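Side-chain contacts in A putative transcriptional regulator (Rhodococcus sp., PDB 2HKU), which probably binds DNA as a TetR-family transcriptional regulator and forms a dimer of largely helical subunits: residues 125-128 / 129-132; 170-173 / 174-178. One frame throughout, in Å; residues are numbered along the deposited sequence.

Interaction 1: 125-128 / 129-132; sequences SELR and DLIT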
loop_
_atom_site.group_PDB
_atom_site.type_symbol
_atom_site.label_atom_id
_atom_site.label_comp_id
_atom_site.label_asym_id
_atom_site.label_seq_id
_atom_site.Cartn_x
_atom_site.Cartn_y
_atom_site.Cartn_z
ATOM N N SER A 125 7.835 16.364 -11.189
ATOM C CA SER A 125 6.563 17.042 -10.896
ATOM C C SER A 125 5.511 16.774 -11.974
ATOM O O SER A 125 4.332 16.735 -11.632
ATOM C CB SER A 125 6.741 18.562 -10.639
ATOM O OG SER A 125 6.709 19.311 -11.858
ATOM N N GLU A 126 5.915 16.558 -13.240
ATOM C CA GLU A 126 4.926 16.268 -14.305
ATOM C C GLU A 126 3.960 15.467 -13.495
ATOM O O GLU A 126 2.718 15.608 -13.633
ATOM C CB GLU A 126 5.468 15.447 -15.465
ATOM C CG GLU A 126 6.825 15.788 -15.985
ATOM C CD GLU A 126 7.506 14.523 -16.499
ATOM O OE1 GLU A 126 6.935 13.854 -17.414
ATOM O OE2 GLU A 126 8.592 14.193 -15.974
ATOM N N LEU A 127 4.475 14.469 -12.774
ATOM C CA LEU A 127 4.274 13.083 -13.087
ATOM C C LEU A 127 3.640 12.825 -11.680
ATOM O O LEU A 127 2.630 12.186 -11.572
ATOM C CB LEU A 127 5.539 12.271 -13.346
ATOM C CG LEU A 127 5.398 11.173 -14.412
ATOM C CD1 LEU A 127 4.896 11.704 -15.760
ATOM C CD2 LEU A 127 6.697 10.402 -14.595
ATOM N N ARG A 128 4.270 13.397 -10.638
ATOM C CA ARG A 128 3.690 13.595 -9.326
ATOM C C ARG A 128 2.283 14.289 -9.357
ATOM O O ARG A 128 1.412 13.918 -8.605
ATOM C CB ARG A 128 4.661 14.385 -8.457
ATOM C CG ARG A 128 4.365 14.369 -7.006
ATOM C CD ARG A 128 4.511 15.769 -6.400
ATOM N NE ARG A 128 4.629 15.709 -4.939
ATOM C CZ ARG A 128 3.791 16.276 -4.056
ATOM N NH1 ARG A 128 2.737 16.998 -4.461
ATOM N NH2 ARG A 128 4.029 16.136 -2.745
ATOM N N ASP A 129 2.082 15.267 -10.248
ATOM C CA ASP A 129 0.784 15.939 -10.404
ATOM C C ASP A 129 -0.349 15.030 -10.903
ATOM O O ASP A 129 -1.509 15.157 -10.491
ATOM C CB ASP A 129 0.951 17.150 -11.301
ATOM C CG ASP A 129 1.838 18.251 -10.664
ATOM O OD1 ASP A 129 2.209 18.210 -9.452
ATOM O OD2 ASP A 129 2.198 19.148 -11.429
ATOM N N LEU A 130 -0.011 14.105 -11.789
ATOM C CA LEU A 130 -0.971 13.081 -12.267
ATOM C C LEU A 130 -1.388 12.200 -11.080
ATOM O O LEU A 130 -2.583 11.904 -10.914
ATOM C CB LEU A 130 -0.284 12.153 -13.268
ATOM C CG LEU A 130 -0.480 12.135 -14.797
ATOM C CD1 LEU A 130 -0.980 13.400 -15.344
ATOM C CD2 LEU A 130 0.755 11.623 -15.584
ATOM N N ILE A 131 -0.384 11.782 -10.281
ATOM C CA ILE A 131 -0.574 10.935 -9.129
ATOM C C ILE A 131 -1.449 11.653 -8.119
ATOM O O ILE A 131 -2.418 11.064 -7.607
ATOM C CB ILE A 131 0.786 10.506 -8.385
ATOM C CG1 ILE A 131 1.633 9.483 -9.195
ATOM C CG2 ILE A 131 0.474 9.834 -7.045
ATOM C CD1 ILE A 131 0.943 8.214 -9.570
ATOM N N THR A 132 -1.059 12.891 -7.745
ATOM C CA THR A 132 -1.801 13.615 -6.739
ATOM C C THR A 132 -3.203 13.974 -7.214
ATOM O O THR A 132 -4.157 13.946 -6.423
ATOM C CB THR A 132 -1.015 14.820 -6.090
ATOM O OG1 THR A 132 -0.667 15.742 -7.082
ATOM C CG2 THR A 132 0.214 14.361 -5.589
#

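Interaction 2: 170-173 / 174-178; sequences SAIF and GLVIQ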
loop_
_atom_site.group_PDB
_atom_site.type_symbol
_atom_site.label_atom_id
_atom_site.label_comp_id
_atom_site.label_asym_id
_atom_site.label_seq_id
_atom_site.Cartn_x
_atom_site.Cartn_y
_atom_site.Cartn_z
ATOM N N SER A 170 -6.503 4.117 1.827
ATOM C CA SER A 170 -5.184 3.556 2.243
ATOM C C SER A 170 -5.239 2.103 2.688
ATOM O O SER A 170 -4.323 1.365 2.405
ATOM C CB SER A 170 -4.596 4.373 3.358
ATOM O OG SER A 170 -5.558 4.493 4.363
ATOM N N ALA A 171 -6.358 1.684 3.309
ATOM C CA ALA A 171 -6.666 0.209 3.525
ATOM C C ALA A 171 -6.709 -0.587 2.197
ATOM O O ALA A 171 -6.089 -1.661 2.040
ATOM C CB ALA A 171 -8.030 0.021 4.301
ATOM N N ILE A 172 -7.508 -0.082 1.240
ATOM C CA ILE A 172 -7.529 -0.702 -0.048
ATOM C C ILE A 172 -6.109 -0.888 -0.642
ATOM O O ILE A 172 -5.772 -1.982 -1.039
ATOM C CB ILE A 172 -8.518 0.004 -1.059
ATOM C CG1 ILE A 172 -10.003 -0.136 -0.576
ATOM C CG2 ILE A 172 -8.272 -0.511 -2.453
ATOM C CD1 ILE A 172 -10.619 -1.577 -0.703
ATOM N N PHE A 173 -5.305 0.185 -0.696
ATOM C CA PHE A 173 -3.908 0.112 -1.194
ATOM C C PHE A 173 -3.081 -0.934 -0.458
ATOM O O PHE A 173 -2.481 -1.830 -1.084
ATOM C CB PHE A 173 -3.218 1.497 -1.097
ATOM C CG PHE A 173 -3.887 2.584 -1.934
ATOM C CD1 PHE A 173 -4.473 2.291 -3.164
ATOM C CD2 PHE A 173 -3.902 3.895 -1.477
ATOM C CE1 PHE A 173 -5.096 3.368 -3.913
ATOM C CE2 PHE A 173 -4.486 4.963 -2.189
ATOM C CZ PHE A 173 -5.078 4.708 -3.352
ATOM N N GLY A 174 -3.122 -0.880 0.861
ATOM C CA GLY A 174 -2.306 -1.835 1.726
ATOM C C GLY A 174 -2.813 -3.285 1.625
ATOM O O GLY A 174 -2.023 -4.255 1.663
ATOM N N LEU A 175 -4.128 -3.458 1.507
ATOM C CA LEU A 175 -4.677 -4.817 1.276
ATOM C C LEU A 175 -4.335 -5.377 -0.098
ATOM O O LEU A 175 -3.944 -6.545 -0.215
ATOM C CB LEU A 175 -6.207 -4.898 1.483
ATOM C CG LEU A 175 -6.613 -4.590 2.875
ATOM C CD1 LEU A 175 -8.070 -4.043 3.107
ATOM C CD2 LEU A 175 -6.292 -5.772 3.751
ATOM N N VAL A 176 -4.454 -4.575 -1.130
ATOM C CA VAL A 176 -4.050 -5.007 -2.484
ATOM C C VAL A 176 -2.582 -5.364 -2.535
ATOM O O VAL A 176 -2.229 -6.343 -3.142
ATOM C CB VAL A 176 -4.341 -3.962 -3.630
ATOM C CG1 VAL A 176 -3.656 -4.347 -4.967
ATOM C CG2 VAL A 176 -5.867 -3.866 -3.849
ATOM N N ILE A 177 -1.729 -4.543 -1.945
ATOM C CA ILE A 177 -0.312 -4.816 -2.007
ATOM C C ILE A 177 0.034 -6.157 -1.312
ATOM O O ILE A 177 0.754 -6.993 -1.867
ATOM C CB ILE A 177 0.493 -3.647 -1.324
ATOM C CG1 ILE A 177 0.405 -2.405 -2.244
ATOM C CG2 ILE A 177 1.940 -4.092 -1.252
ATOM C CD1 ILE A 177 0.679 -1.023 -1.549
ATOM N N GLN A 178 -0.448 -6.360 -0.110
ATOM C CA GLN A 178 -0.107 -7.543 0.668
ATOM C C GLN A 178 -0.768 -8.777 0.151
ATOM O O GLN A 178 -0.262 -9.904 0.257
ATOM C CB GLN A 178 -0.609 -7.360 2.058
ATOM C CG GLN A 178 0.320 -6.297 2.794
ATOM C CD GLN A 178 -0.144 -6.042 4.131
ATOM O OE1 GLN A 178 0.460 -6.517 5.141
ATOM N NE2 GLN A 178 -1.190 -5.250 4.246
#

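Interaction 1: 125-128 / 129-132
The opening turns of helix 125-152 set Arg128 against Thr132 and Leu127 against Leu130, local i to i+4 and i to i+3 pairs. Arg128 O is gripped twice by Thr132: Thr132 N donates to it at 2.8 Å, nearly straight at 167°, and Thr132 OG1 gives a longer second bond to Arg128 O of 3.2 Å. A chi1 of 60° places OG1 between the backbone N and carbonyl carbon, which turns the hydroxyl back to the preceding turn and leaves CG2 toward the arginine. There Arg128 NH1 passes Thr132 CG2 at 3.8 Å, meeting the methyl obliquely. Threonine suits the position because its hydroxyl reaches back to Arg128 O while its methyl lies against the guanidinium.

On another face of the helix the leucine pair touches through its branch ends, Leu127 CD1 to Leu130 CD2 at 4.1 Å, and both residues rest on Val68 of helix 63-87. Ile131, buried, packs on Phe114 and Met118 of helix 108-120, while Arg128 and Thr132 also meet Ala181 of the second subunit.

Asp129 N closes the first turn onto Ser125 O at 3.0 Å. Its carboxylate folds back over the same carbonyl, with Asp129 OD2 only 3.2 Å from Ser125 O; two acceptors so placed should repel somewhat. Against this, an acid this near the helix's N-terminal end is probably eased by its dipole, and Arg128 NH1, 5.2 Å from Asp129 OD1, probably adds a mild attraction without forming a salt bridge.

Interaction 2: 170-173 / 174-178
The flat amide of Gln178 turns back along the helix to Gly174: Gln178 NE2 bonds Gly174 O at 2.9 Å, the acceptor lying in the amide's own plane. Gly174 O is thus held on both faces, by NE2 from above its carbonyl plane and by Gln178 N from the other side, which gives one amide N-H of the buried Gln178 a partner and probably limits its rotation. The Phe173 ring, by contrast, makes no close contact with 174-178; Trp169 meets it at about 40° between planes, and Val111 of the same chain and Ile177 of the second subunit pack on the Phe173 side chain.

Leu175 N donates to Ala171 O at 2.7 Å. With CG anti to the carbonyl carbon (chi1 -63°), the leucine lies back over that oxygen, Leu175 CG 3.1 Å from Ala171 O, and Leu175 CD1 meets Ala171 CB at 4.2 Å; the small alanine leaves room for it. Cut back to an alanine, Leu175 would probably open a gap beside Ala171 CB and thin the packing on Ile197, Leu104 and Tyr188. Ile172 CG2 and Val176 CG2 approach loosely, at 4.4 Å.

Around this part of helix 161-181, helix 190-201 lies against Ala171, Ile172 and Leu175, helix 92-104 meets Ile172, Leu175 and Val176, helix 108-120 packs on Phe173, Val176 and Ile177, and Ser170 of the second subunit packs on Leu175 and Gln178.

Interactions 1 and 2 lie on consecutive helices, 125-152 and 161-181, with centres 21 Å apart and nearest atoms about 8 Å apart, so they do not touch. Two elements join them indirectly. Helix 108-120 receives Ile131 from interaction 1 and Phe173, Val176 and Ile177 from interaction 2. The second subunit meets both as well: its Ala181 packs on interaction 1, whereas its Ser170, Ile177 and Gln178 pack on interaction 2. Interaction 1 is partly open and also leans on helix 63-87, which follows the predicted helix-turn-helix; interaction 2 is wholly buried and rests instead on helices 92-104 and 190-201. No ligand or active site is described near either.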